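Local atomic coordinates of halorhodopsin (Halobacterium salinarum, PDB entry 2JAF), a protein that uses light absorbed by its bound retinal to pump chloride ions across the membrane, as a member of the bacteriorhodopsin-like family. Residues 90-95 and 156-161; 45-50 and 245-250; 30-35 and 230-235. The protein carries 2 engineered substitutions. All coordinates share one frame; numbering follows the deposited sequence.

How the contacts relate
Contacts 2 and 3 join the same two helices, 27-50 and 227-255, the first and last membrane helices (A and G) of the rhodopsin fold. Their centres are 22 Å apart, and the segments follow the chain in the order 30-35, 45-50, 230-235 and 245-250, as expected for neighbours that run side by side in one direction and close the helix bundle. Contact 1 comes from the chain between them: it ties the loop of hairpin 87-104 to the start of helix 158-180. Its centre lies 26 Å from that of contact 3 but 42 Å from that of contact 2, which sits on the other side of the chain's centre.

Contact 1. Residues 90-95 and 156-161; sequences EMPAGH and SALLFR. With BOG (octyl beta-D-glucopyranoside), chain F.
The hairpin that links helices B and C of the rhodopsin fold, with strands 87-90 and 101-104, rests its loop on the start of helix 158-180, where Pro-92 and Gly-94 meet Leu-158. The loop makes a type II beta turn from Pro-92 to His-95, closed by His-95 N bonding to Pro-92 O; Gly-94 has the positive phi expected at the third position of such a turn. Pro-92 points at the helix, its CG 3.6 Å from Leu-158 N and also against Arg-161 CD. Leu-158, its CG anti to the backbone N (chi1 -169°), brings CD2 to 3.5 Å from Gly-94 C, while CD1 touches CB of His-95. A water joins the two backbones: it donates to Ala-93 O at 2.6 Å and accepts from Leu-158 N at 2.9 Å. That N-H belongs to the first turn of the helix, next to the N-cap residue Ala-157, so the water satisfies a donor at the helix start. Deeper in, Met-91 crosses Arg-161 at about a right angle, with SD 3.8 Å above the centre of the guanidinium plane. The guanidinium nitrogens are held elsewhere, NH1 by Thr-154 O and Ala-152 O and NH2 by Glu-219 O, which fixes the flat group that the thioether covers. Ser-156 bonds through OG to Ser-82 O of a neighbouring subunit. The glucoside head of octyl glucoside lies against Leu-158 CD2 and makes a weak hydrogen bond from O6 to Gly-94 O. The His-95 ring is sandwiched, with Met-91 CG 3.7 Å above its centre and the glucoside O3 on the opposite face, offset toward the rim.

Contact 2. Residues 45-50 and 245-250; sequences LVFVYM and FAFILL
Phe-47, Leu-250 and Met-50 carry this contact between helices 27-50 and 227-255 (A and G). The axes of segments 45-50 and 245-250 run almost parallel (5°) and 10.9 Å apart, a spacing that large side chains bridge. Phe-47 has the largest share of buried surface. Its ring tip meets the other helix, CE2 lying 3.4 Å from Ala-246 CB and CZ 3.6 Å from Phe-247 N, so that the ring end lies against both a small side chain and the helix backbone. Phe-47 CE1 touches Phe-247 CB at 4.0 Å, near the plane of the Phe-247 ring. Leu-250 approaches from the opposite helix with one methyl: CD2 settles 3.7 Å from Phe-47 CB and also touches CB of Met-50, so a single branch fills the angle between two residues of segment 45-50. Met-50 is stretched out as far as SD and bent at the last torsion (chi3 78°), which turns CE to within 3.6 Å of Phe-247 CE1. Its sulfur lies 4.7 Å from the Phe-247 ring centroid in an oblique Met-aromatic contact, the two side chains crossing at about a right angle. Helix 58-82 packs alongside: Trp-63 donates from NE1 to Phe-47 O and touches Leu-250, while Leu-67 packs on Phe-47 and Thr-66 on Ala-246. Elsewhere on segment 245-250, Leu-249 meets helix 106-127, Ile-248 meets helix 193-216, and Phe-245 touches both.

Contact 3. Residues 30-35 and 230-235; sequences SSSLWV and TSWAYS
Ser-32 is gripped twice by the serines of helix 227-255. Ser-235 OG donates to Ser-32 O at 2.7 Å, coming from above the carbonyl plane at a C=O...donor angle of 132°. One turn earlier, Ser-231 OG donates to Ser-32 OG, also at 2.7 Å. Ser-32 OG lies between its own N and carbonyl carbon and is hydrogen-bonded to Leu-29 O as well, a bond within its own helix. The network continues into the neighbouring residues: Arg-108 NH2 bonds to both Ser-231 OG and Ser-235 OG, and Gln-105 NE2 to Ser-231 OG, so the two buried hydroxyls share one guanidinium nitrogen.

Beside these bonds lies Trp-232. Ser-32 CB sits 3.3 Å from the centroid of the five-membered ring of Trp-232 and only 3° off the normal, a CH-pi contact directly over the face, while CA covers the same indole toward its rim. Ser-31 OG, itself bonded to Ala-27 O, approaches the ring edge in plane. At the benzo end, Val-35 CG1 touches Trp-232 CH2 at 3.6 Å. The small serine side chains are consistent with the close approach of the backbones, Ser-32 CA standing 5.0 Å from Trp-232 CA, and the axes of segments 30-35 and 230-235 approach to 8.7 Å at a crossing angle of 20°. The result is a tight, serine-rich interface between parallel helices A and G, the pairing of first and last membrane helices that closes the seven-helix bundle of the microbial rhodopsin fold.

Contact 1. Residues 90-95 and 156-161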
loop_
_atom_site.group_PDB
_atom_site.type_symbol
_atom_site.label_atom_id
_atom_site.label_comp_id
_atom_site.label_asym_id
_atom_site.label_seq_id
_atom_site.Cartn_x
_atom_site.Cartn_y
_atom_site.Cartn_z
ATOM N N GLU A 90 -15.999 14.386 -16.457
ATOM C CA GLU A 90 -16.342 14.870 -17.783
ATOM C C GLU A 90 -15.595 14.072 -18.842
ATOM O O GLU A 90 -14.371 14.015 -18.827
ATOM C CB GLU A 90 -15.987 16.348 -17.918
ATOM C CG GLU A 90 -16.439 16.952 -19.233
ATOM C CD GLU A 90 -16.206 18.447 -19.288
ATOM O OE1 GLU A 90 -16.723 19.161 -18.404
ATOM O OE2 GLU A 90 -15.505 18.904 -20.215
ATOM N N MET A 91 -16.330 13.463 -19.767
ATOM C CA MET A 91 -15.698 12.671 -20.819
ATOM C C MET A 91 -15.063 13.568 -21.874
ATOM O O MET A 91 -15.632 14.589 -22.265
ATOM C CB MET A 91 -16.722 11.725 -21.455
ATOM C CG MET A 91 -17.266 10.687 -20.486
ATOM S SD MET A 91 -15.967 9.591 -19.830
ATOM C CE MET A 91 -15.485 10.445 -18.327
ATOM N N PRO A 92 -13.864 13.198 -22.348
ATOM C CA PRO A 92 -13.092 13.935 -23.359
ATOM C C PRO A 92 -13.585 13.761 -24.788
ATOM O O PRO A 92 -14.348 12.843 -25.082
ATOM C CB PRO A 92 -11.687 13.372 -23.184
ATOM C CG PRO A 92 -11.970 11.934 -22.884
ATOM C CD PRO A 92 -13.107 12.025 -21.871
ATOM N N ALA A 93 -13.136 14.651 -25.671
ATOM C CA ALA A 93 -13.505 14.599 -27.082
ATOM C C ALA A 93 -13.227 13.206 -27.639
ATOM O O ALA A 93 -12.209 12.585 -27.311
ATOM C CB ALA A 93 -12.711 15.641 -27.864
ATOM N N GLY A 94 -14.129 12.722 -28.485
ATOM C CA GLY A 94 -13.953 11.403 -29.066
ATOM C C GLY A 94 -14.800 10.349 -28.380
ATOM O O GLY A 94 -15.202 9.371 -29.002
ATOM N N HIS A 95 -15.067 10.548 -27.091
ATOM C CA HIS A 95 -15.880 9.617 -26.317
ATOM C C HIS A 95 -17.332 9.763 -26.759
ATOM O O HIS A 95 -17.753 10.846 -27.168
ATOM C CB HIS A 95 -15.747 9.925 -24.819
ATOM C CG HIS A 95 -16.434 8.935 -23.927
ATOM N ND1 HIS A 95 -17.804 8.888 -23.779
ATOM C CD2 HIS A 95 -15.935 7.960 -23.129
ATOM C CE1 HIS A 95 -18.120 7.928 -22.928
ATOM N NE2 HIS A 95 -17.004 7.349 -22.518
ATOM N N SER A 156 -8.190 14.511 -19.797
ATOM C CA SER A 156 -7.604 15.364 -20.830
ATOM C C SER A 156 -7.745 14.853 -22.257
ATOM O O SER A 156 -7.994 15.638 -23.177
ATOM C CB SER A 156 -6.128 15.656 -20.518
ATOM O OG SER A 156 -5.329 14.487 -20.613
ATOM N N ALA A 157 -7.593 13.545 -22.450
ATOM C CA ALA A 157 -7.710 12.969 -23.778
ATOM C C ALA A 157 -8.131 11.505 -23.737
ATOM O O ALA A 157 -7.729 10.760 -22.846
ATOM C CB ALA A 157 -6.376 13.114 -24.532
ATOM N N LEU A 158 -8.943 11.104 -24.709
ATOM C CA LEU A 158 -9.426 9.733 -24.811
ATOM C C LEU A 158 -8.243 8.767 -24.917
ATOM O O LEU A 158 -8.254 7.683 -24.333
ATOM C CB LEU A 158 -10.338 9.595 -26.042
ATOM C CG LEU A 158 -11.161 8.310 -26.192
ATOM C CD1 LEU A 158 -12.058 8.122 -24.967
ATOM C CD2 LEU A 158 -12.009 8.388 -27.461
ATOM N N LEU A 159 -7.218 9.176 -25.656
ATOM C CA LEU A 159 -6.019 8.364 -25.835
ATOM C C LEU A 159 -5.421 7.857 -24.516
ATOM O O LEU A 159 -5.087 6.677 -24.379
ATOM C CB LEU A 159 -4.955 9.174 -26.576
ATOM C CG LEU A 159 -3.535 8.597 -26.533
ATOM C CD1 LEU A 159 -3.510 7.267 -27.268
ATOM C CD2 LEU A 159 -2.549 9.582 -27.154
ATOM N N PHE A 160 -5.275 8.752 -23.548
ATOM C CA PHE A 160 -4.693 8.371 -22.269
ATOM C C PHE A 160 -5.590 7.459 -21.437
ATOM O O PHE A 160 -5.091 6.609 -20.697
ATOM C CB PHE A 160 -4.302 9.622 -21.482
ATOM C CG PHE A 160 -3.237 10.440 -22.161
ATOM C CD1 PHE A 160 -1.983 9.894 -22.408
ATOM C CD2 PHE A 160 -3.492 11.748 -22.565
ATOM C CE1 PHE A 160 -0.990 10.640 -23.053
ATOM C CE2 PHE A 160 -2.507 12.506 -23.211
ATOM C CZ PHE A 160 -1.258 11.955 -23.455
ATOM N N ARG A 161 -6.906 7.624 -21.556
ATOM C CA ARG A 161 -7.828 6.758 -20.822
ATOM C C ARG A 161 -7.592 5.317 -21.282
ATOM O O ARG A 161 -7.456 4.406 -20.465
ATOM C CB ARG A 161 -9.288 7.145 -21.096
ATOM C CG ARG A 161 -9.720 8.479 -20.503
ATOM C CD ARG A 161 -11.181 8.785 -20.828
ATOM N NE ARG A 161 -12.130 7.846 -20.216
ATOM C CZ ARG A 161 -12.551 7.913 -18.954
ATOM N NH1 ARG A 161 -12.111 8.876 -18.154
ATOM N NH2 ARG A 161 -13.420 7.022 -18.488
HETATM C C1 BOG F . -13.508 4.742 -28.357
HETATM O O1 BOG F . -12.103 4.755 -28.092
HETATM C C2 BOG F . -14.280 5.504 -27.229
HETATM O O2 BOG F . -14.011 4.899 -25.960
HETATM C C3 BOG F . -15.808 5.484 -27.549
HETATM O O3 BOG F . -16.539 6.169 -26.535
HETATM C C4 BOG F . -16.036 6.157 -28.925
HETATM O O4 BOG F . -17.428 6.168 -29.259
HETATM C C5 BOG F . -15.230 5.395 -30.030
HETATM O O5 BOG F . -13.806 5.379 -29.671
HETATM C C6 BOG F . -15.422 6.063 -31.404
HETATM O O6 BOG F . -14.676 7.279 -31.522
HETATM C "C1'" BOG F . -11.351 4.065 -29.090
HETATM C "C2'" BOG F . -10.020 3.645 -28.524
HETATM C "C3'" BOG F . -10.056 2.165 -28.254
HETATM C "C4'" BOG F . -8.752 1.646 -27.685
HETATM C "C5'" BOG F . -8.837 0.148 -27.426
HETATM C "C6'" BOG F . -7.692 -0.310 -26.539
HETATM C "C7'" BOG F . -7.748 -1.785 -26.262
HETATM C "C8'" BOG F . -6.592 -2.191 -25.379
HETATM O O HOH W 1 -9.749 13.177 -26.583
#

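Contact 2. Residues 45-50 and 245-250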
loop_
_atom_site.group_PDB
_atom_site.type_symbol
_atom_site.label_atom_id
_atom_site.label_comp_id
_atom_site.label_asym_id
_atom_site.label_seq_id
_atom_site.Cartn_x
_atom_site.Cartn_y
_atom_site.Cartn_z
ATOM N N LEU A 45 -21.218 -13.809 7.919
ATOM C CA LEU A 45 -21.839 -14.636 8.944
ATOM C C LEU A 45 -21.716 -16.123 8.616
ATOM O O LEU A 45 -21.438 -16.938 9.496
ATOM C CB LEU A 45 -23.306 -14.236 9.118
ATOM C CG LEU A 45 -23.487 -12.810 9.660
ATOM C CD1 LEU A 45 -24.964 -12.532 9.918
ATOM C CD2 LEU A 45 -22.684 -12.648 10.954
ATOM N N VAL A 46 -21.913 -16.472 7.349
ATOM C CA VAL A 46 -21.802 -17.863 6.920
ATOM C C VAL A 46 -20.373 -18.372 7.092
ATOM O O VAL A 46 -20.152 -19.477 7.587
ATOM C CB VAL A 46 -22.217 -18.028 5.437
ATOM C CG1 VAL A 46 -21.854 -19.423 4.940
ATOM C CG2 VAL A 46 -23.713 -17.793 5.291
ATOM N N PHE A 47 -19.403 -17.558 6.690
ATOM C CA PHE A 47 -18.002 -17.940 6.797
ATOM C C PHE A 47 -17.528 -18.064 8.245
ATOM O O PHE A 47 -16.793 -18.992 8.582
ATOM C CB PHE A 47 -17.116 -16.942 6.043
ATOM C CG PHE A 47 -17.404 -16.865 4.562
ATOM C CD1 PHE A 47 -18.175 -17.841 3.931
ATOM C CD2 PHE A 47 -16.886 -15.823 3.796
ATOM C CE1 PHE A 47 -18.426 -17.778 2.559
ATOM C CE2 PHE A 47 -17.130 -15.752 2.426
ATOM C CZ PHE A 47 -17.901 -16.731 1.805
ATOM N N VAL A 48 -17.932 -17.125 9.097
ATOM C CA VAL A 48 -17.536 -17.185 10.502
ATOM C C VAL A 48 -18.016 -18.517 11.057
ATOM O O VAL A 48 -17.283 -19.216 11.757
ATOM C CB VAL A 48 -18.170 -16.041 11.323
ATOM C CG1 VAL A 48 -17.868 -16.233 12.810
ATOM C CG2 VAL A 48 -17.621 -14.703 10.853
ATOM N N TYR A 49 -19.253 -18.864 10.721
ATOM C CA TYR A 49 -19.867 -20.113 11.154
ATOM C C TYR A 49 -19.084 -21.322 10.639
ATOM O O TYR A 49 -18.695 -22.196 11.412
ATOM C CB TYR A 49 -21.309 -20.172 10.644
ATOM C CG TYR A 49 -22.006 -21.491 10.877
ATOM C CD1 TYR A 49 -22.271 -21.945 12.168
ATOM C CD2 TYR A 49 -22.410 -22.284 9.804
ATOM C CE1 TYR A 49 -22.922 -23.158 12.384
ATOM C CE2 TYR A 49 -23.059 -23.497 10.007
ATOM C CZ TYR A 49 -23.313 -23.928 11.299
ATOM O OH TYR A 49 -23.956 -25.129 11.504
ATOM N N MET A 50 -18.856 -21.363 9.331
ATOM C CA MET A 50 -18.127 -22.466 8.711
ATOM C C MET A 50 -16.762 -22.699 9.341
ATOM O O MET A 50 -16.213 -23.795 9.256
ATOM C CB MET A 50 -17.959 -22.209 7.209
ATOM C CG MET A 50 -19.243 -22.350 6.410
ATOM S SD MET A 50 -19.051 -21.815 4.698
ATOM C CE MET A 50 -18.188 -23.235 3.977
ATOM N N PHE A 245 -16.904 -17.636 -4.678
ATOM C CA PHE A 245 -15.519 -18.082 -4.734
ATOM C C PHE A 245 -15.014 -18.424 -3.335
ATOM O O PHE A 245 -14.420 -19.486 -3.121
ATOM C CB PHE A 245 -14.640 -16.984 -5.351
ATOM C CG PHE A 245 -13.165 -17.256 -5.256
ATOM C CD1 PHE A 245 -12.445 -16.887 -4.123
ATOM C CD2 PHE A 245 -12.494 -17.886 -6.297
ATOM C CE1 PHE A 245 -11.074 -17.141 -4.030
ATOM C CE2 PHE A 245 -11.126 -18.142 -6.213
ATOM C CZ PHE A 245 -10.417 -17.769 -5.079
ATOM N N ALA A 246 -15.249 -17.518 -2.388
ATOM C CA ALA A 246 -14.810 -17.718 -1.005
ATOM C C ALA A 246 -15.506 -18.918 -0.374
ATOM O O ALA A 246 -14.895 -19.661 0.396
ATOM C CB ALA A 246 -15.081 -16.462 -0.178
ATOM N N PHE A 247 -16.780 -19.108 -0.697
ATOM C CA PHE A 247 -17.533 -20.236 -0.153
ATOM C C PHE A 247 -16.919 -21.563 -0.593
ATOM O O PHE A 247 -16.707 -22.466 0.216
ATOM C CB PHE A 247 -18.990 -20.188 -0.618
ATOM C CG PHE A 247 -19.797 -21.379 -0.174
ATOM C CD1 PHE A 247 -20.164 -21.525 1.161
ATOM C CD2 PHE A 247 -20.141 -22.380 -1.078
ATOM C CE1 PHE A 247 -20.863 -22.655 1.593
ATOM C CE2 PHE A 247 -20.840 -23.514 -0.658
ATOM C CZ PHE A 247 -21.201 -23.651 0.682
ATOM N N ILE A 248 -16.647 -21.676 -1.889
ATOM C CA ILE A 248 -16.065 -22.894 -2.447
ATOM C C ILE A 248 -14.698 -23.178 -1.841
ATOM O O ILE A 248 -14.394 -24.322 -1.483
ATOM C CB ILE A 248 -15.933 -22.776 -3.979
ATOM C CG1 ILE A 248 -17.330 -22.713 -4.606
ATOM C CG2 ILE A 248 -15.120 -23.953 -4.535
ATOM C CD1 ILE A 248 -17.332 -22.417 -6.095
ATOM N N LEU A 249 -13.875 -22.137 -1.728
ATOM C CA LEU A 249 -12.541 -22.286 -1.161
ATOM C C LEU A 249 -12.593 -22.712 0.307
ATOM O O LEU A 249 -11.944 -23.684 0.704
ATOM C CB LEU A 249 -11.765 -20.972 -1.313
ATOM C CG LEU A 249 -10.428 -20.742 -0.598
ATOM C CD1 LEU A 249 -9.592 -22.006 -0.552
ATOM C CD2 LEU A 249 -9.690 -19.620 -1.324
ATOM N N LEU A 250 -13.379 -21.995 1.105
ATOM C CA LEU A 250 -13.496 -22.286 2.527
ATOM C C LEU A 250 -14.080 -23.671 2.812
ATOM O O LEU A 250 -13.588 -24.394 3.685
ATOM C CB LEU A 250 -14.349 -21.209 3.202
ATOM C CG LEU A 250 -14.429 -21.251 4.729
ATOM C CD1 LEU A 250 -13.027 -21.317 5.320
ATOM C CD2 LEU A 250 -15.154 -20.012 5.226
#

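Contact 3. Residues 30-35 and 230-235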
loop_
_atom_site.group_PDB
_atom_site.type_symbol
_atom_site.label_atom_id
_atom_site.label_comp_id
_atom_site.label_asym_id
_atom_site.label_seq_id
_atom_site.Cartn_x
_atom_site.Cartn_y
_atom_site.Cartn_z
ATOM N N SER A 30 -29.418 2.057 -7.199
ATOM C CA SER A 30 -29.423 1.839 -5.756
ATOM C C SER A 30 -29.460 0.366 -5.363
ATOM O O SER A 30 -28.702 -0.067 -4.493
ATOM C CB SER A 30 -30.614 2.558 -5.118
ATOM O OG SER A 30 -30.507 3.955 -5.309
ATOM N N SER A 31 -30.339 -0.401 -6.000
ATOM C CA SER A 31 -30.463 -1.820 -5.677
ATOM C C SER A 31 -29.178 -2.615 -5.916
ATOM O O SER A 31 -28.867 -3.531 -5.156
ATOM C CB SER A 31 -31.629 -2.447 -6.459
ATOM O OG SER A 31 -31.510 -2.225 -7.856
ATOM N N SER A 32 -28.430 -2.260 -6.956
ATOM C CA SER A 32 -27.187 -2.959 -7.273
ATOM C C SER A 32 -26.164 -2.822 -6.145
ATOM O O SER A 32 -25.233 -3.624 -6.038
ATOM C CB SER A 32 -26.584 -2.419 -8.575
ATOM O OG SER A 32 -26.050 -1.118 -8.394
ATOM N N LEU A 33 -26.334 -1.806 -5.305
ATOM C CA LEU A 33 -25.415 -1.585 -4.196
ATOM C C LEU A 33 -25.927 -2.213 -2.897
ATOM O O LEU A 33 -25.191 -2.925 -2.213
ATOM C CB LEU A 33 -25.192 -0.083 -3.997
ATOM C CG LEU A 33 -24.775 0.685 -5.255
ATOM C CD1 LEU A 33 -24.651 2.170 -4.930
ATOM C CD2 LEU A 33 -23.456 0.132 -5.788
ATOM N N TRP A 34 -27.185 -1.956 -2.556
ATOM C CA TRP A 34 -27.750 -2.518 -1.330
ATOM C C TRP A 34 -27.767 -4.036 -1.352
ATOM O O TRP A 34 -27.569 -4.678 -0.322
ATOM C CB TRP A 34 -29.175 -2.008 -1.098
ATOM C CG TRP A 34 -29.224 -0.625 -0.533
ATOM C CD1 TRP A 34 -29.734 0.491 -1.135
ATOM C CD2 TRP A 34 -28.730 -0.203 0.744
ATOM N NE1 TRP A 34 -29.584 1.585 -0.310
ATOM C CE2 TRP A 34 -28.972 1.187 0.849
ATOM C CE3 TRP A 34 -28.105 -0.862 1.812
ATOM C CZ2 TRP A 34 -28.610 1.931 1.979
ATOM C CZ3 TRP A 34 -27.744 -0.121 2.938
ATOM C CH2 TRP A 34 -27.999 1.262 3.010
ATOM N N VAL A 35 -27.997 -4.609 -2.528
ATOM C CA VAL A 35 -28.043 -6.058 -2.654
ATOM C C VAL A 35 -26.741 -6.685 -2.161
ATOM O O VAL A 35 -26.766 -7.708 -1.478
ATOM C CB VAL A 35 -28.308 -6.497 -4.119
ATOM C CG1 VAL A 35 -27.186 -6.020 -5.027
ATOM C CG2 VAL A 35 -28.430 -8.011 -4.194
ATOM N N THR A 230 -24.398 -0.854 -15.734
ATOM C CA THR A 230 -22.972 -1.123 -15.557
ATOM C C THR A 230 -22.720 -1.523 -14.103
ATOM O O THR A 230 -21.955 -2.444 -13.817
ATOM C CB THR A 230 -22.125 0.129 -15.894
ATOM O OG1 THR A 230 -22.364 0.518 -17.253
ATOM C CG2 THR A 230 -20.642 -0.164 -15.718
ATOM N N SER A 231 -23.376 -0.828 -13.181
ATOM C CA SER A 231 -23.214 -1.134 -11.764
ATOM C C SER A 231 -23.669 -2.560 -11.450
ATOM O O SER A 231 -22.976 -3.298 -10.747
ATOM C CB SER A 231 -23.998 -0.127 -10.915
ATOM O OG SER A 231 -23.701 -0.297 -9.538
ATOM N N TRP A 232 -24.824 -2.962 -11.976
ATOM C CA TRP A 232 -25.316 -4.313 -11.723
ATOM C C TRP A 232 -24.371 -5.384 -12.268
ATOM O O TRP A 232 -24.214 -6.445 -11.660
ATOM C CB TRP A 232 -26.719 -4.519 -12.323
ATOM C CG TRP A 232 -27.840 -4.342 -11.309
ATOM C CD1 TRP A 232 -28.702 -3.285 -11.215
ATOM C CD2 TRP A 232 -28.163 -5.220 -10.217
ATOM N NE1 TRP A 232 -29.537 -3.449 -10.134
ATOM C CE2 TRP A 232 -29.228 -4.627 -9.505
ATOM C CE3 TRP A 232 -27.652 -6.450 -9.770
ATOM C CZ2 TRP A 232 -29.796 -5.219 -8.363
ATOM C CZ3 TRP A 232 -28.217 -7.042 -8.632
ATOM C CH2 TRP A 232 -29.279 -6.421 -7.944
ATOM N N ALA A 233 -23.733 -5.112 -13.404
ATOM C CA ALA A 233 -22.820 -6.088 -13.989
ATOM C C ALA A 233 -21.669 -6.357 -13.018
ATOM O O ALA A 233 -21.337 -7.512 -12.741
ATOM C CB ALA A 233 -22.285 -5.579 -15.337
ATOM N N TYR A 234 -21.066 -5.288 -12.503
ATOM C CA TYR A 234 -19.964 -5.418 -11.549
ATOM C C TYR A 234 -20.443 -6.129 -10.275
ATOM O O TYR A 234 -19.738 -6.977 -9.718
ATOM C CB TYR A 234 -19.419 -4.036 -11.161
ATOM C CG TYR A 234 -18.600 -3.313 -12.218
ATOM C CD1 TYR A 234 -17.493 -3.916 -12.810
ATOM C CD2 TYR A 234 -18.884 -1.985 -12.556
ATOM C CE1 TYR A 234 -16.680 -3.216 -13.706
ATOM C CE2 TYR A 234 -18.076 -1.277 -13.449
ATOM C CZ TYR A 234 -16.979 -1.893 -14.016
ATOM O OH TYR A 234 -16.158 -1.190 -14.874
ATOM N N SER A 235 -21.637 -5.773 -9.809
ATOM C CA SER A 235 -22.192 -6.377 -8.603
ATOM C C SER A 235 -22.383 -7.874 -8.771
ATOM O O SER A 235 -22.079 -8.641 -7.863
ATOM C CB SER A 235 -23.522 -5.717 -8.230
ATOM O OG SER A 235 -23.297 -4.387 -7.785
#